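Local coordinates for protein tRNA(Ile2) 2-agmatinylcytidine synthetase TiaS (Archaeoglobus fulgidus, PDB 6AGG) that uses ATP to attach agmatine to the wobble cytidine of a minor isoleucine tRNA, forming 2-agmatinylcytidine and switching codon reading from AUG to AUA, at residues E159-R164 / C210-G215; T171-D176 / C204-P209; Y188-D193 / R217-E222. All blocks are in the same frame, centred on the assembly; numbering follows the deposited sequence.

Contact 1 (E159-R164 / C210-G215). With AG2 (agmatine), chain D.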
# COMPACT_ATOMS: atom_id res chain seq x y z
N GLU A 159 10.58 -3.37 8.44
CA GLU A 159 10.98 -1.99 8.22
C GLU A 159 11.93 -1.53 9.32
O GLU A 159 11.64 -1.65 10.52
CB GLU A 159 9.79 -1.04 8.07
CG GLU A 159 10.15 0.25 7.35
CD GLU A 159 8.94 1.10 7.00
OE1 GLU A 159 7.81 0.64 7.27
OE2 GLU A 159 9.12 2.21 6.46
N LEU A 160 13.08 -1.04 8.89
CA LEU A 160 14.04 -0.47 9.80
C LEU A 160 13.70 1.02 9.86
O LEU A 160 13.97 1.77 8.92
CB LEU A 160 15.46 -0.74 9.29
CG LEU A 160 16.64 -0.19 10.09
CD1 LEU A 160 17.77 -1.21 10.16
CD2 LEU A 160 17.12 1.11 9.48
N ILE A 161 13.07 1.43 10.96
CA ILE A 161 12.73 2.83 11.17
C ILE A 161 13.87 3.53 11.88
O ILE A 161 14.20 3.19 13.02
CB ILE A 161 11.47 3.01 12.04
CG1 ILE A 161 10.30 2.16 11.52
CG2 ILE A 161 11.10 4.49 12.12
CD1 ILE A 161 9.38 2.87 10.53
N ALA A 162 14.48 4.50 11.22
CA ALA A 162 15.46 5.35 11.87
C ALA A 162 14.77 6.61 12.45
O ALA A 162 13.78 7.09 11.90
CB ALA A 162 16.56 5.73 10.90
N TYR A 163 15.30 7.13 13.55
CA TYR A 163 14.67 8.29 14.19
C TYR A 163 15.63 9.48 14.40
O TYR A 163 16.82 9.31 14.67
CB TYR A 163 14.00 7.89 15.51
CG TYR A 163 12.85 6.92 15.38
CD1 TYR A 163 11.59 7.35 14.99
CD2 TYR A 163 13.01 5.57 15.70
CE1 TYR A 163 10.52 6.47 14.90
CE2 TYR A 163 11.94 4.68 15.61
CZ TYR A 163 10.70 5.14 15.21
OH TYR A 163 9.63 4.25 15.09
N ARG A 164 15.10 10.68 14.25
CA ARG A 164 15.89 11.89 14.47
C ARG A 164 16.10 12.18 15.95
O ARG A 164 15.35 11.69 16.81
CB ARG A 164 15.23 13.09 13.78
CG ARG A 164 14.95 12.84 12.30
CD ARG A 164 15.23 14.08 11.48
NE ARG A 164 14.07 14.95 11.36
CZ ARG A 164 14.12 16.21 10.95
NH1 ARG A 164 15.29 16.75 10.63
NH2 ARG A 164 13.00 16.92 10.86
N CYS A 210 7.65 14.82 11.91
CA CYS A 210 7.66 13.77 12.92
C CYS A 210 9.09 13.32 13.22
O CYS A 210 10.03 13.80 12.60
CB CYS A 210 6.79 12.59 12.48
SG CYS A 210 7.33 11.84 10.92
N PRO A 211 9.25 12.38 14.16
CA PRO A 211 10.59 11.94 14.55
C PRO A 211 11.27 10.97 13.56
O PRO A 211 12.45 10.67 13.73
CB PRO A 211 10.35 11.22 15.89
CG PRO A 211 8.96 11.58 16.31
CD PRO A 211 8.21 11.83 15.04
N VAL A 212 10.54 10.48 12.56
CA VAL A 212 11.14 9.51 11.65
C VAL A 212 12.12 10.15 10.66
O VAL A 212 11.79 11.10 9.96
CB VAL A 212 10.05 8.68 10.90
CG1 VAL A 212 10.66 7.88 9.71
CG2 VAL A 212 9.29 7.77 11.89
N LEU A 213 13.34 9.62 10.64
CA LEU A 213 14.35 10.03 9.66
C LEU A 213 14.10 9.29 8.34
O LEU A 213 13.76 9.91 7.32
CB LEU A 213 15.75 9.70 10.17
CG LEU A 213 16.90 10.61 9.71
CD1 LEU A 213 18.19 9.82 9.59
CD2 LEU A 213 16.59 11.36 8.42
N TYR A 214 14.28 7.98 8.37
CA TYR A 214 13.91 7.12 7.26
C TYR A 214 13.34 5.81 7.79
O TYR A 214 13.68 5.37 8.89
CB TYR A 214 15.11 6.84 6.34
CG TYR A 214 16.27 6.16 7.03
CD1 TYR A 214 17.42 6.86 7.36
CD2 TYR A 214 16.22 4.81 7.35
CE1 TYR A 214 18.48 6.25 7.99
CE2 TYR A 214 17.28 4.18 7.99
CZ TYR A 214 18.41 4.91 8.30
OH TYR A 214 19.49 4.31 8.92
N GLY A 215 12.45 5.22 7.00
CA GLY A 215 11.94 3.89 7.25
C GLY A 215 12.27 3.03 6.04
O GLY A 215 11.77 3.29 4.93
N AG2 D . 4.33 7.60 -0.63
CA AG2 D . 5.24 6.50 -0.80
CB AG2 D . 5.89 5.95 0.43
CG AG2 D . 6.64 4.66 0.33
CD AG2 D . 7.53 4.29 1.47
NE AG2 D . 8.78 3.65 1.21
CZ AG2 D . 9.64 3.27 2.29
NH1 AG2 D . 9.29 3.49 3.53
NH2 AG2 D . 10.78 2.69 2.03
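With CG held between its backbone N and carbonyl carbon (chi1 60°), Tyr-214 spreads its ring beneath Ala-162, while Leu-160, with CG opposite its backbone N (chi1 179°), brings CD2 to the rim of that ring. Ala-162 CB sits over the middle of the face, a CH-pi contact 3.3 Å from the centroid of the Tyr-214 ring. Leu-160 CD2 approaches in the ring plane, 3.4 Å from Tyr-214 CE2. Helix 221-230 covers this side, Met-228 touching both Leu-160 and Tyr-214. The backbones form an antiparallel pair at one border of the large mixed sheet, within the TiaS FLD domain, and a beta bulge interrupts it: Ile-161/Gly-215 and Tyr-163/Val-212 are both non-hydrogen-bonded pairs, yet the register slips by one residue between them. Ala-162, at the bulge, faces two residues: its N donates to Tyr-214 O (2.6 Å) and its O accepts from Leu-213 N (2.9 Å), which comes in from above the carbonyl plane. Arg-164 N then donates to Pro-211 O. Val-212 CG2 touches both Ile-161 CG2 (3.8 Å) and Tyr-163 CE1 (3.5 Å), the side chains meeting obliquely; the Tyr-163 hydroxyl is bonded to Thr-19. Where the pair meets the substrate, Gly-215 O accepts a bond from agmatine NH1 at 2.9 Å and a weak one from NH2, and Glu-159 OE2 takes a second, weak bond from NH1.

Contact 2 (T171-D176 / C204-P209). With AG2 (agmatine), chain D.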
# COMPACT_ATOMS: atom_id res chain seq x y z
N THR A 171 12.39 20.49 11.58
CA THR A 171 13.43 20.99 10.68
C THR A 171 13.49 20.08 9.46
O THR A 171 12.89 19.00 9.44
CB THR A 171 14.83 21.00 11.34
OG1 THR A 171 15.41 19.69 11.26
CG2 THR A 171 14.76 21.48 12.81
N GLU A 172 14.23 20.52 8.45
CA GLU A 172 14.41 19.74 7.24
C GLU A 172 15.44 18.64 7.47
O GLU A 172 16.52 18.88 8.01
CB GLU A 172 14.85 20.65 6.09
CG GLU A 172 14.04 21.93 5.98
CD GLU A 172 14.52 22.83 4.86
OE1 GLU A 172 14.84 24.01 5.15
OE2 GLU A 172 14.56 22.36 3.70
N ARG A 173 15.10 17.42 7.05
CA ARG A 173 16.03 16.30 7.12
C ARG A 173 17.24 16.57 6.24
O ARG A 173 17.15 17.24 5.22
CB ARG A 173 15.36 15.01 6.68
CG ARG A 173 14.19 14.61 7.51
CD ARG A 173 12.92 15.33 7.10
NE ARG A 173 11.84 15.01 8.02
CZ ARG A 173 11.53 13.78 8.42
NH1 ARG A 173 12.22 12.73 7.95
NH2 ARG A 173 10.54 13.60 9.27
N GLU A 174 18.38 16.03 6.66
CA GLU A 174 19.60 16.11 5.87
C GLU A 174 20.05 14.71 5.54
O GLU A 174 20.04 13.83 6.40
CB GLU A 174 20.70 16.83 6.66
CG GLU A 174 20.34 18.23 7.09
CD GLU A 174 21.48 18.91 7.82
OE1 GLU A 174 21.21 19.81 8.66
OE2 GLU A 174 22.65 18.56 7.55
N TYR A 175 20.44 14.49 4.28
CA TYR A 175 20.80 13.15 3.82
C TYR A 175 21.49 13.13 2.45
O TYR A 175 21.32 14.03 1.63
CB TYR A 175 19.55 12.28 3.76
CG TYR A 175 18.43 12.85 2.92
CD1 TYR A 175 18.29 12.49 1.58
CD2 TYR A 175 17.51 13.75 3.47
CE1 TYR A 175 17.27 13.00 0.80
CE2 TYR A 175 16.48 14.27 2.70
CZ TYR A 175 16.36 13.89 1.36
OH TYR A 175 15.35 14.40 0.58
N ASP A 176 22.26 12.07 2.23
CA ASP A 176 22.92 11.85 0.95
C ASP A 176 22.06 10.96 0.05
O ASP A 176 21.74 9.82 0.39
CB ASP A 176 24.30 11.21 1.16
CG ASP A 176 25.19 11.33 -0.06
OD1 ASP A 176 24.67 11.67 -1.15
OD2 ASP A 176 26.41 11.09 0.07
N CYS A 204 11.87 6.52 0.98
CA CYS A 204 11.81 6.07 2.37
C CYS A 204 11.94 7.22 3.36
O CYS A 204 12.12 7.02 4.56
CB CYS A 204 12.90 5.01 2.64
SG CYS A 204 14.53 5.45 2.00
N ILE A 205 11.86 8.45 2.85
CA ILE A 205 12.09 9.62 3.68
C ILE A 205 10.87 10.53 3.76
O ILE A 205 10.49 11.15 2.77
CB ILE A 205 13.31 10.41 3.19
CG1 ILE A 205 14.58 9.57 3.39
CG2 ILE A 205 13.41 11.73 3.91
CD1 ILE A 205 15.86 10.28 3.02
N PRO A 206 10.26 10.61 4.95
CA PRO A 206 9.05 11.40 5.14
C PRO A 206 9.29 12.89 4.88
O PRO A 206 10.41 13.39 4.98
CB PRO A 206 8.70 11.16 6.61
CG PRO A 206 9.98 10.77 7.26
CD PRO A 206 10.75 10.02 6.20
N ASN A 207 8.21 13.58 4.54
CA ASN A 207 8.27 14.99 4.22
C ASN A 207 7.70 15.79 5.39
O ASN A 207 7.33 16.96 5.25
CB ASN A 207 7.45 15.25 2.96
CG ASN A 207 7.92 16.46 2.21
OD1 ASN A 207 8.99 17.00 2.49
ND2 ASN A 207 7.13 16.89 1.23
N THR A 208 7.66 15.15 6.55
CA THR A 208 6.79 15.58 7.64
C THR A 208 7.51 15.87 8.96
O THR A 208 8.63 15.42 9.19
CB THR A 208 5.70 14.51 7.88
OG1 THR A 208 6.31 13.21 7.88
CG2 THR A 208 4.66 14.56 6.78
N PRO A 209 6.86 16.63 9.85
CA PRO A 209 7.49 17.12 11.09
C PRO A 209 7.53 16.10 12.23
O PRO A 209 7.46 16.50 13.39
CB PRO A 209 6.60 18.30 11.48
CG PRO A 209 5.25 17.92 10.95
CD PRO A 209 5.50 17.18 9.66
N AG2 D . 4.33 7.60 -0.63
CA AG2 D . 5.24 6.50 -0.80
CB AG2 D . 5.89 5.95 0.43
CG AG2 D . 6.64 4.66 0.33
CD AG2 D . 7.53 4.29 1.47
NE AG2 D . 8.78 3.65 1.21
CZ AG2 D . 9.64 3.27 2.29
NH1 AG2 D . 9.29 3.49 3.53
NH2 AG2 D . 10.78 2.69 2.03
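Arg-173 reaches across to Pro-206 and Thr-208, and its guanidinium is the closely fitted part of this contact between two loops. A bend at the second torsion (chi2 82°) turns the chain so that the flat group arrives over the proline, crossing it at about a right angle. Pro-206 O lies above one face of the guanidinium, displaced toward its rim, and Pro-206 CG packs against the NH1 end. Arg-173 NH2 donates to Thr-208 O at 2.6 Å; the bond is bent, 140° at the hydrogen, and the oxygen stands somewhat out of the guanidinium plane. NH1 has a partner of its own in Val-212 O, on strand 212-218.

The Tyr-175 end is looser. Here a single methyl does the work: Ile-205 CD1 is poised over the centre of the Tyr-175 ring, 3.6 Å from the centroid, in a CH-pi contact. Phe-180 of helix 177-187 touches both side chains. Toward solvent the contact thins out further: the CB of exposed Thr-208 points away from the other loop, as do those of Glu-172 and Glu-174, exposed as well. Cys-204 CB lies beside agmatine NH2, so loop 204-209 also borders the bound substrate.

Neither loop has regular secondary structure, and the one hydrogen bond between them comes from the arginine. A cationic side chain holding backbone carbonyls of Thr-208 and Val-212 ties loop 171-176 to the chain that leads into the edge strand, and it does so through main-chain oxygens rather than an acidic partner.

Contact 3 (Y188-D193 / R217-E222). With AG2 (agmatine), chain D.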
# COMPACT_ATOMS: atom_id res chain seq x y z
N TYR A 188 18.75 -4.53 -3.50
CA TYR A 188 17.46 -4.83 -4.08
C TYR A 188 17.52 -6.19 -4.77
O TYR A 188 18.42 -6.45 -5.58
CB TYR A 188 17.06 -3.72 -5.06
CG TYR A 188 15.82 -4.00 -5.87
CD1 TYR A 188 14.64 -3.32 -5.61
CD2 TYR A 188 15.84 -4.93 -6.92
CE1 TYR A 188 13.51 -3.56 -6.37
CE2 TYR A 188 14.71 -5.18 -7.67
CZ TYR A 188 13.55 -4.49 -7.40
OH TYR A 188 12.41 -4.72 -8.14
N PRO A 189 16.53 -7.07 -4.49
CA PRO A 189 15.27 -6.75 -3.81
C PRO A 189 15.28 -6.93 -2.30
O PRO A 189 14.28 -6.57 -1.67
CB PRO A 189 14.31 -7.77 -4.41
CG PRO A 189 15.19 -9.01 -4.55
CD PRO A 189 16.58 -8.48 -4.91
N GLN A 190 16.33 -7.51 -1.72
CA GLN A 190 16.37 -7.71 -0.26
C GLN A 190 15.80 -6.49 0.48
O GLN A 190 14.95 -6.65 1.35
CB GLN A 190 17.77 -8.07 0.23
CG GLN A 190 18.13 -9.54 -0.00
CD GLN A 190 16.99 -10.48 0.40
OE1 GLN A 190 16.58 -10.51 1.56
NE2 GLN A 190 16.48 -11.25 -0.58
N THR A 191 16.25 -5.29 0.12
CA THR A 191 15.53 -4.08 0.49
C THR A 191 14.82 -3.57 -0.75
O THR A 191 15.41 -3.55 -1.84
CB THR A 191 16.43 -2.95 1.07
OG1 THR A 191 17.11 -2.27 -0.00
CG2 THR A 191 17.44 -3.51 2.06
N PHE A 192 13.57 -3.16 -0.60
CA PHE A 192 12.75 -2.83 -1.75
C PHE A 192 11.87 -1.63 -1.43
O PHE A 192 11.66 -1.32 -0.26
CB PHE A 192 11.87 -4.03 -2.11
CG PHE A 192 10.84 -4.34 -1.07
CD1 PHE A 192 9.56 -3.80 -1.16
CD2 PHE A 192 11.15 -5.14 0.02
CE1 PHE A 192 8.61 -4.06 -0.19
CE2 PHE A 192 10.20 -5.41 0.99
CZ PHE A 192 8.93 -4.87 0.89
N ASP A 193 11.36 -0.97 -2.46
CA ASP A 193 10.43 0.15 -2.30
C ASP A 193 10.99 1.31 -1.48
O ASP A 193 10.24 2.11 -0.93
CB ASP A 193 9.11 -0.31 -1.68
CG ASP A 193 8.10 -0.74 -2.72
OD1 ASP A 193 8.31 -0.43 -3.91
OD2 ASP A 193 7.10 -1.38 -2.34
N ARG A 217 12.23 -0.52 4.04
CA ARG A 217 11.55 -1.82 3.92
C ARG A 217 12.40 -2.91 3.27
O ARG A 217 13.12 -2.67 2.30
CB ARG A 217 10.22 -1.66 3.19
CG ARG A 217 9.10 -1.13 4.06
CD ARG A 217 8.30 -0.09 3.31
NE ARG A 217 7.02 0.19 3.95
CZ ARG A 217 6.15 1.09 3.51
NH1 ARG A 217 6.41 1.80 2.43
NH2 ARG A 217 5.01 1.27 4.16
N GLY A 218 12.30 -4.13 3.81
CA GLY A 218 13.18 -5.22 3.41
C GLY A 218 12.69 -6.59 3.85
O GLY A 218 11.53 -6.75 4.23
N GLU A 219 13.58 -7.57 3.79
CA GLU A 219 13.19 -8.97 3.95
C GLU A 219 13.87 -9.67 5.12
O GLU A 219 13.26 -10.50 5.79
CB GLU A 219 13.50 -9.75 2.66
CG GLU A 219 12.91 -9.16 1.40
CD GLU A 219 11.41 -9.37 1.30
OE1 GLU A 219 10.81 -9.82 2.30
OE2 GLU A 219 10.84 -9.09 0.22
N SER A 220 15.13 -9.34 5.36
CA SER A 220 15.87 -9.95 6.45
C SER A 220 16.42 -8.87 7.36
O SER A 220 16.49 -7.70 7.00
CB SER A 220 17.05 -10.76 5.90
OG SER A 220 18.21 -9.95 5.80
N VAL A 221 16.84 -9.27 8.56
CA VAL A 221 17.50 -8.36 9.48
C VAL A 221 18.89 -8.02 8.93
O VAL A 221 19.34 -6.88 9.01
CB VAL A 221 17.61 -8.97 10.89
CG1 VAL A 221 18.32 -8.02 11.84
CG2 VAL A 221 16.23 -9.34 11.41
N GLU A 222 19.56 -9.02 8.35
CA GLU A 222 20.90 -8.83 7.81
C GLU A 222 20.96 -7.82 6.66
O GLU A 222 21.89 -7.02 6.57
CB GLU A 222 21.49 -10.17 7.36
CG GLU A 222 22.88 -10.06 6.76
CD GLU A 222 23.50 -11.42 6.47
OE1 GLU A 222 24.57 -11.46 5.82
OE2 GLU A 222 22.93 -12.44 6.91
N AG2 D . 4.33 7.60 -0.63
CA AG2 D . 5.24 6.50 -0.80
CB AG2 D . 5.89 5.95 0.43
CG AG2 D . 6.64 4.66 0.33
CD AG2 D . 7.53 4.29 1.47
NE AG2 D . 8.78 3.65 1.21
CZ AG2 D . 9.64 3.27 2.29
NH1 AG2 D . 9.29 3.49 3.53
NH2 AG2 D . 10.78 2.69 2.03
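Pro-189, early in the loop that follows helix 177-187 and preceded by a cis peptide bond, brings its carbonyl beside Glu-219 CG. Gln-190 follows with its chain bent at chi2 (-45°), which folds the amide back so that OE1 lies 3.4 Å from Glu-219 CB; the two side chains cross at about a right angle on the solvent side. Thr-191 makes the one bridge between the backbones, its CA 3.9 Å from Gly-218 CA, and its side chain rests on Leu-224 and Ala-227 of helix 221-230. That helix begins just beyond the strand, with Ser-220 as N-cap, its OG bonded to Ala-223 N.

Phe-192 N donates to Arg-217 O, a fairly straight bond of 3.0 Å. The ring of Phe-192 takes Arg-217 CB over one face, displaced toward the rim, with CB 4.2 Å from CZ. Close to the same ring comes the Glu-219 carboxylate, OE2 lying 3.8 Å from Phe-192 CE2, and a salt bridge to Arg-410 holds that oxygen. Asp-193 ends the loop at the substrate: its O accepts from agmatine NE at 3.0 Å and from NH2 at 3.1 Å, while OD1 is salt-bridged to Arg-401.

From the strand, Arg-217 extends alongside the agmatine, its NH2 bonded to His-403. Replacing Arg-217 by an alanine would probably leave His-403 without its donor, take the weak ion-pair partner from Glu-159 and open a gap beside the agmatine. One carbonyl oxygen spanning two nitrogens suits a planar guanidinium, so the loop probably helps recognise agmatine by the direction of its N-H groups, using the main chain of Asp-193.

Overall arrangement
All three contacts fall within the TiaS FLD domain, their segments following in the order 159-164, 171-176, 188-193, 204-209, 210-215, 217-222. Contacts 1 and 3 share strand 212-218, at one border of the mixed sheet, their centres 16 Å apart, with a long, weak ion pair between Glu-159 and Arg-217 joining them. Contact 2 lies about 9 Å from contact 1, centre to centre, nested inside the loop that contact 1 closes; probable hydrogen bonds join Arg-164 to Thr-171 and Val-212 to Arg-173. Contacts 2 and 3, centres about 21 Å apart, do not touch. Strand 212-218 and loops 188-193 and 204-209 thus border the agmatine, while loop 171-176 packs behind the last.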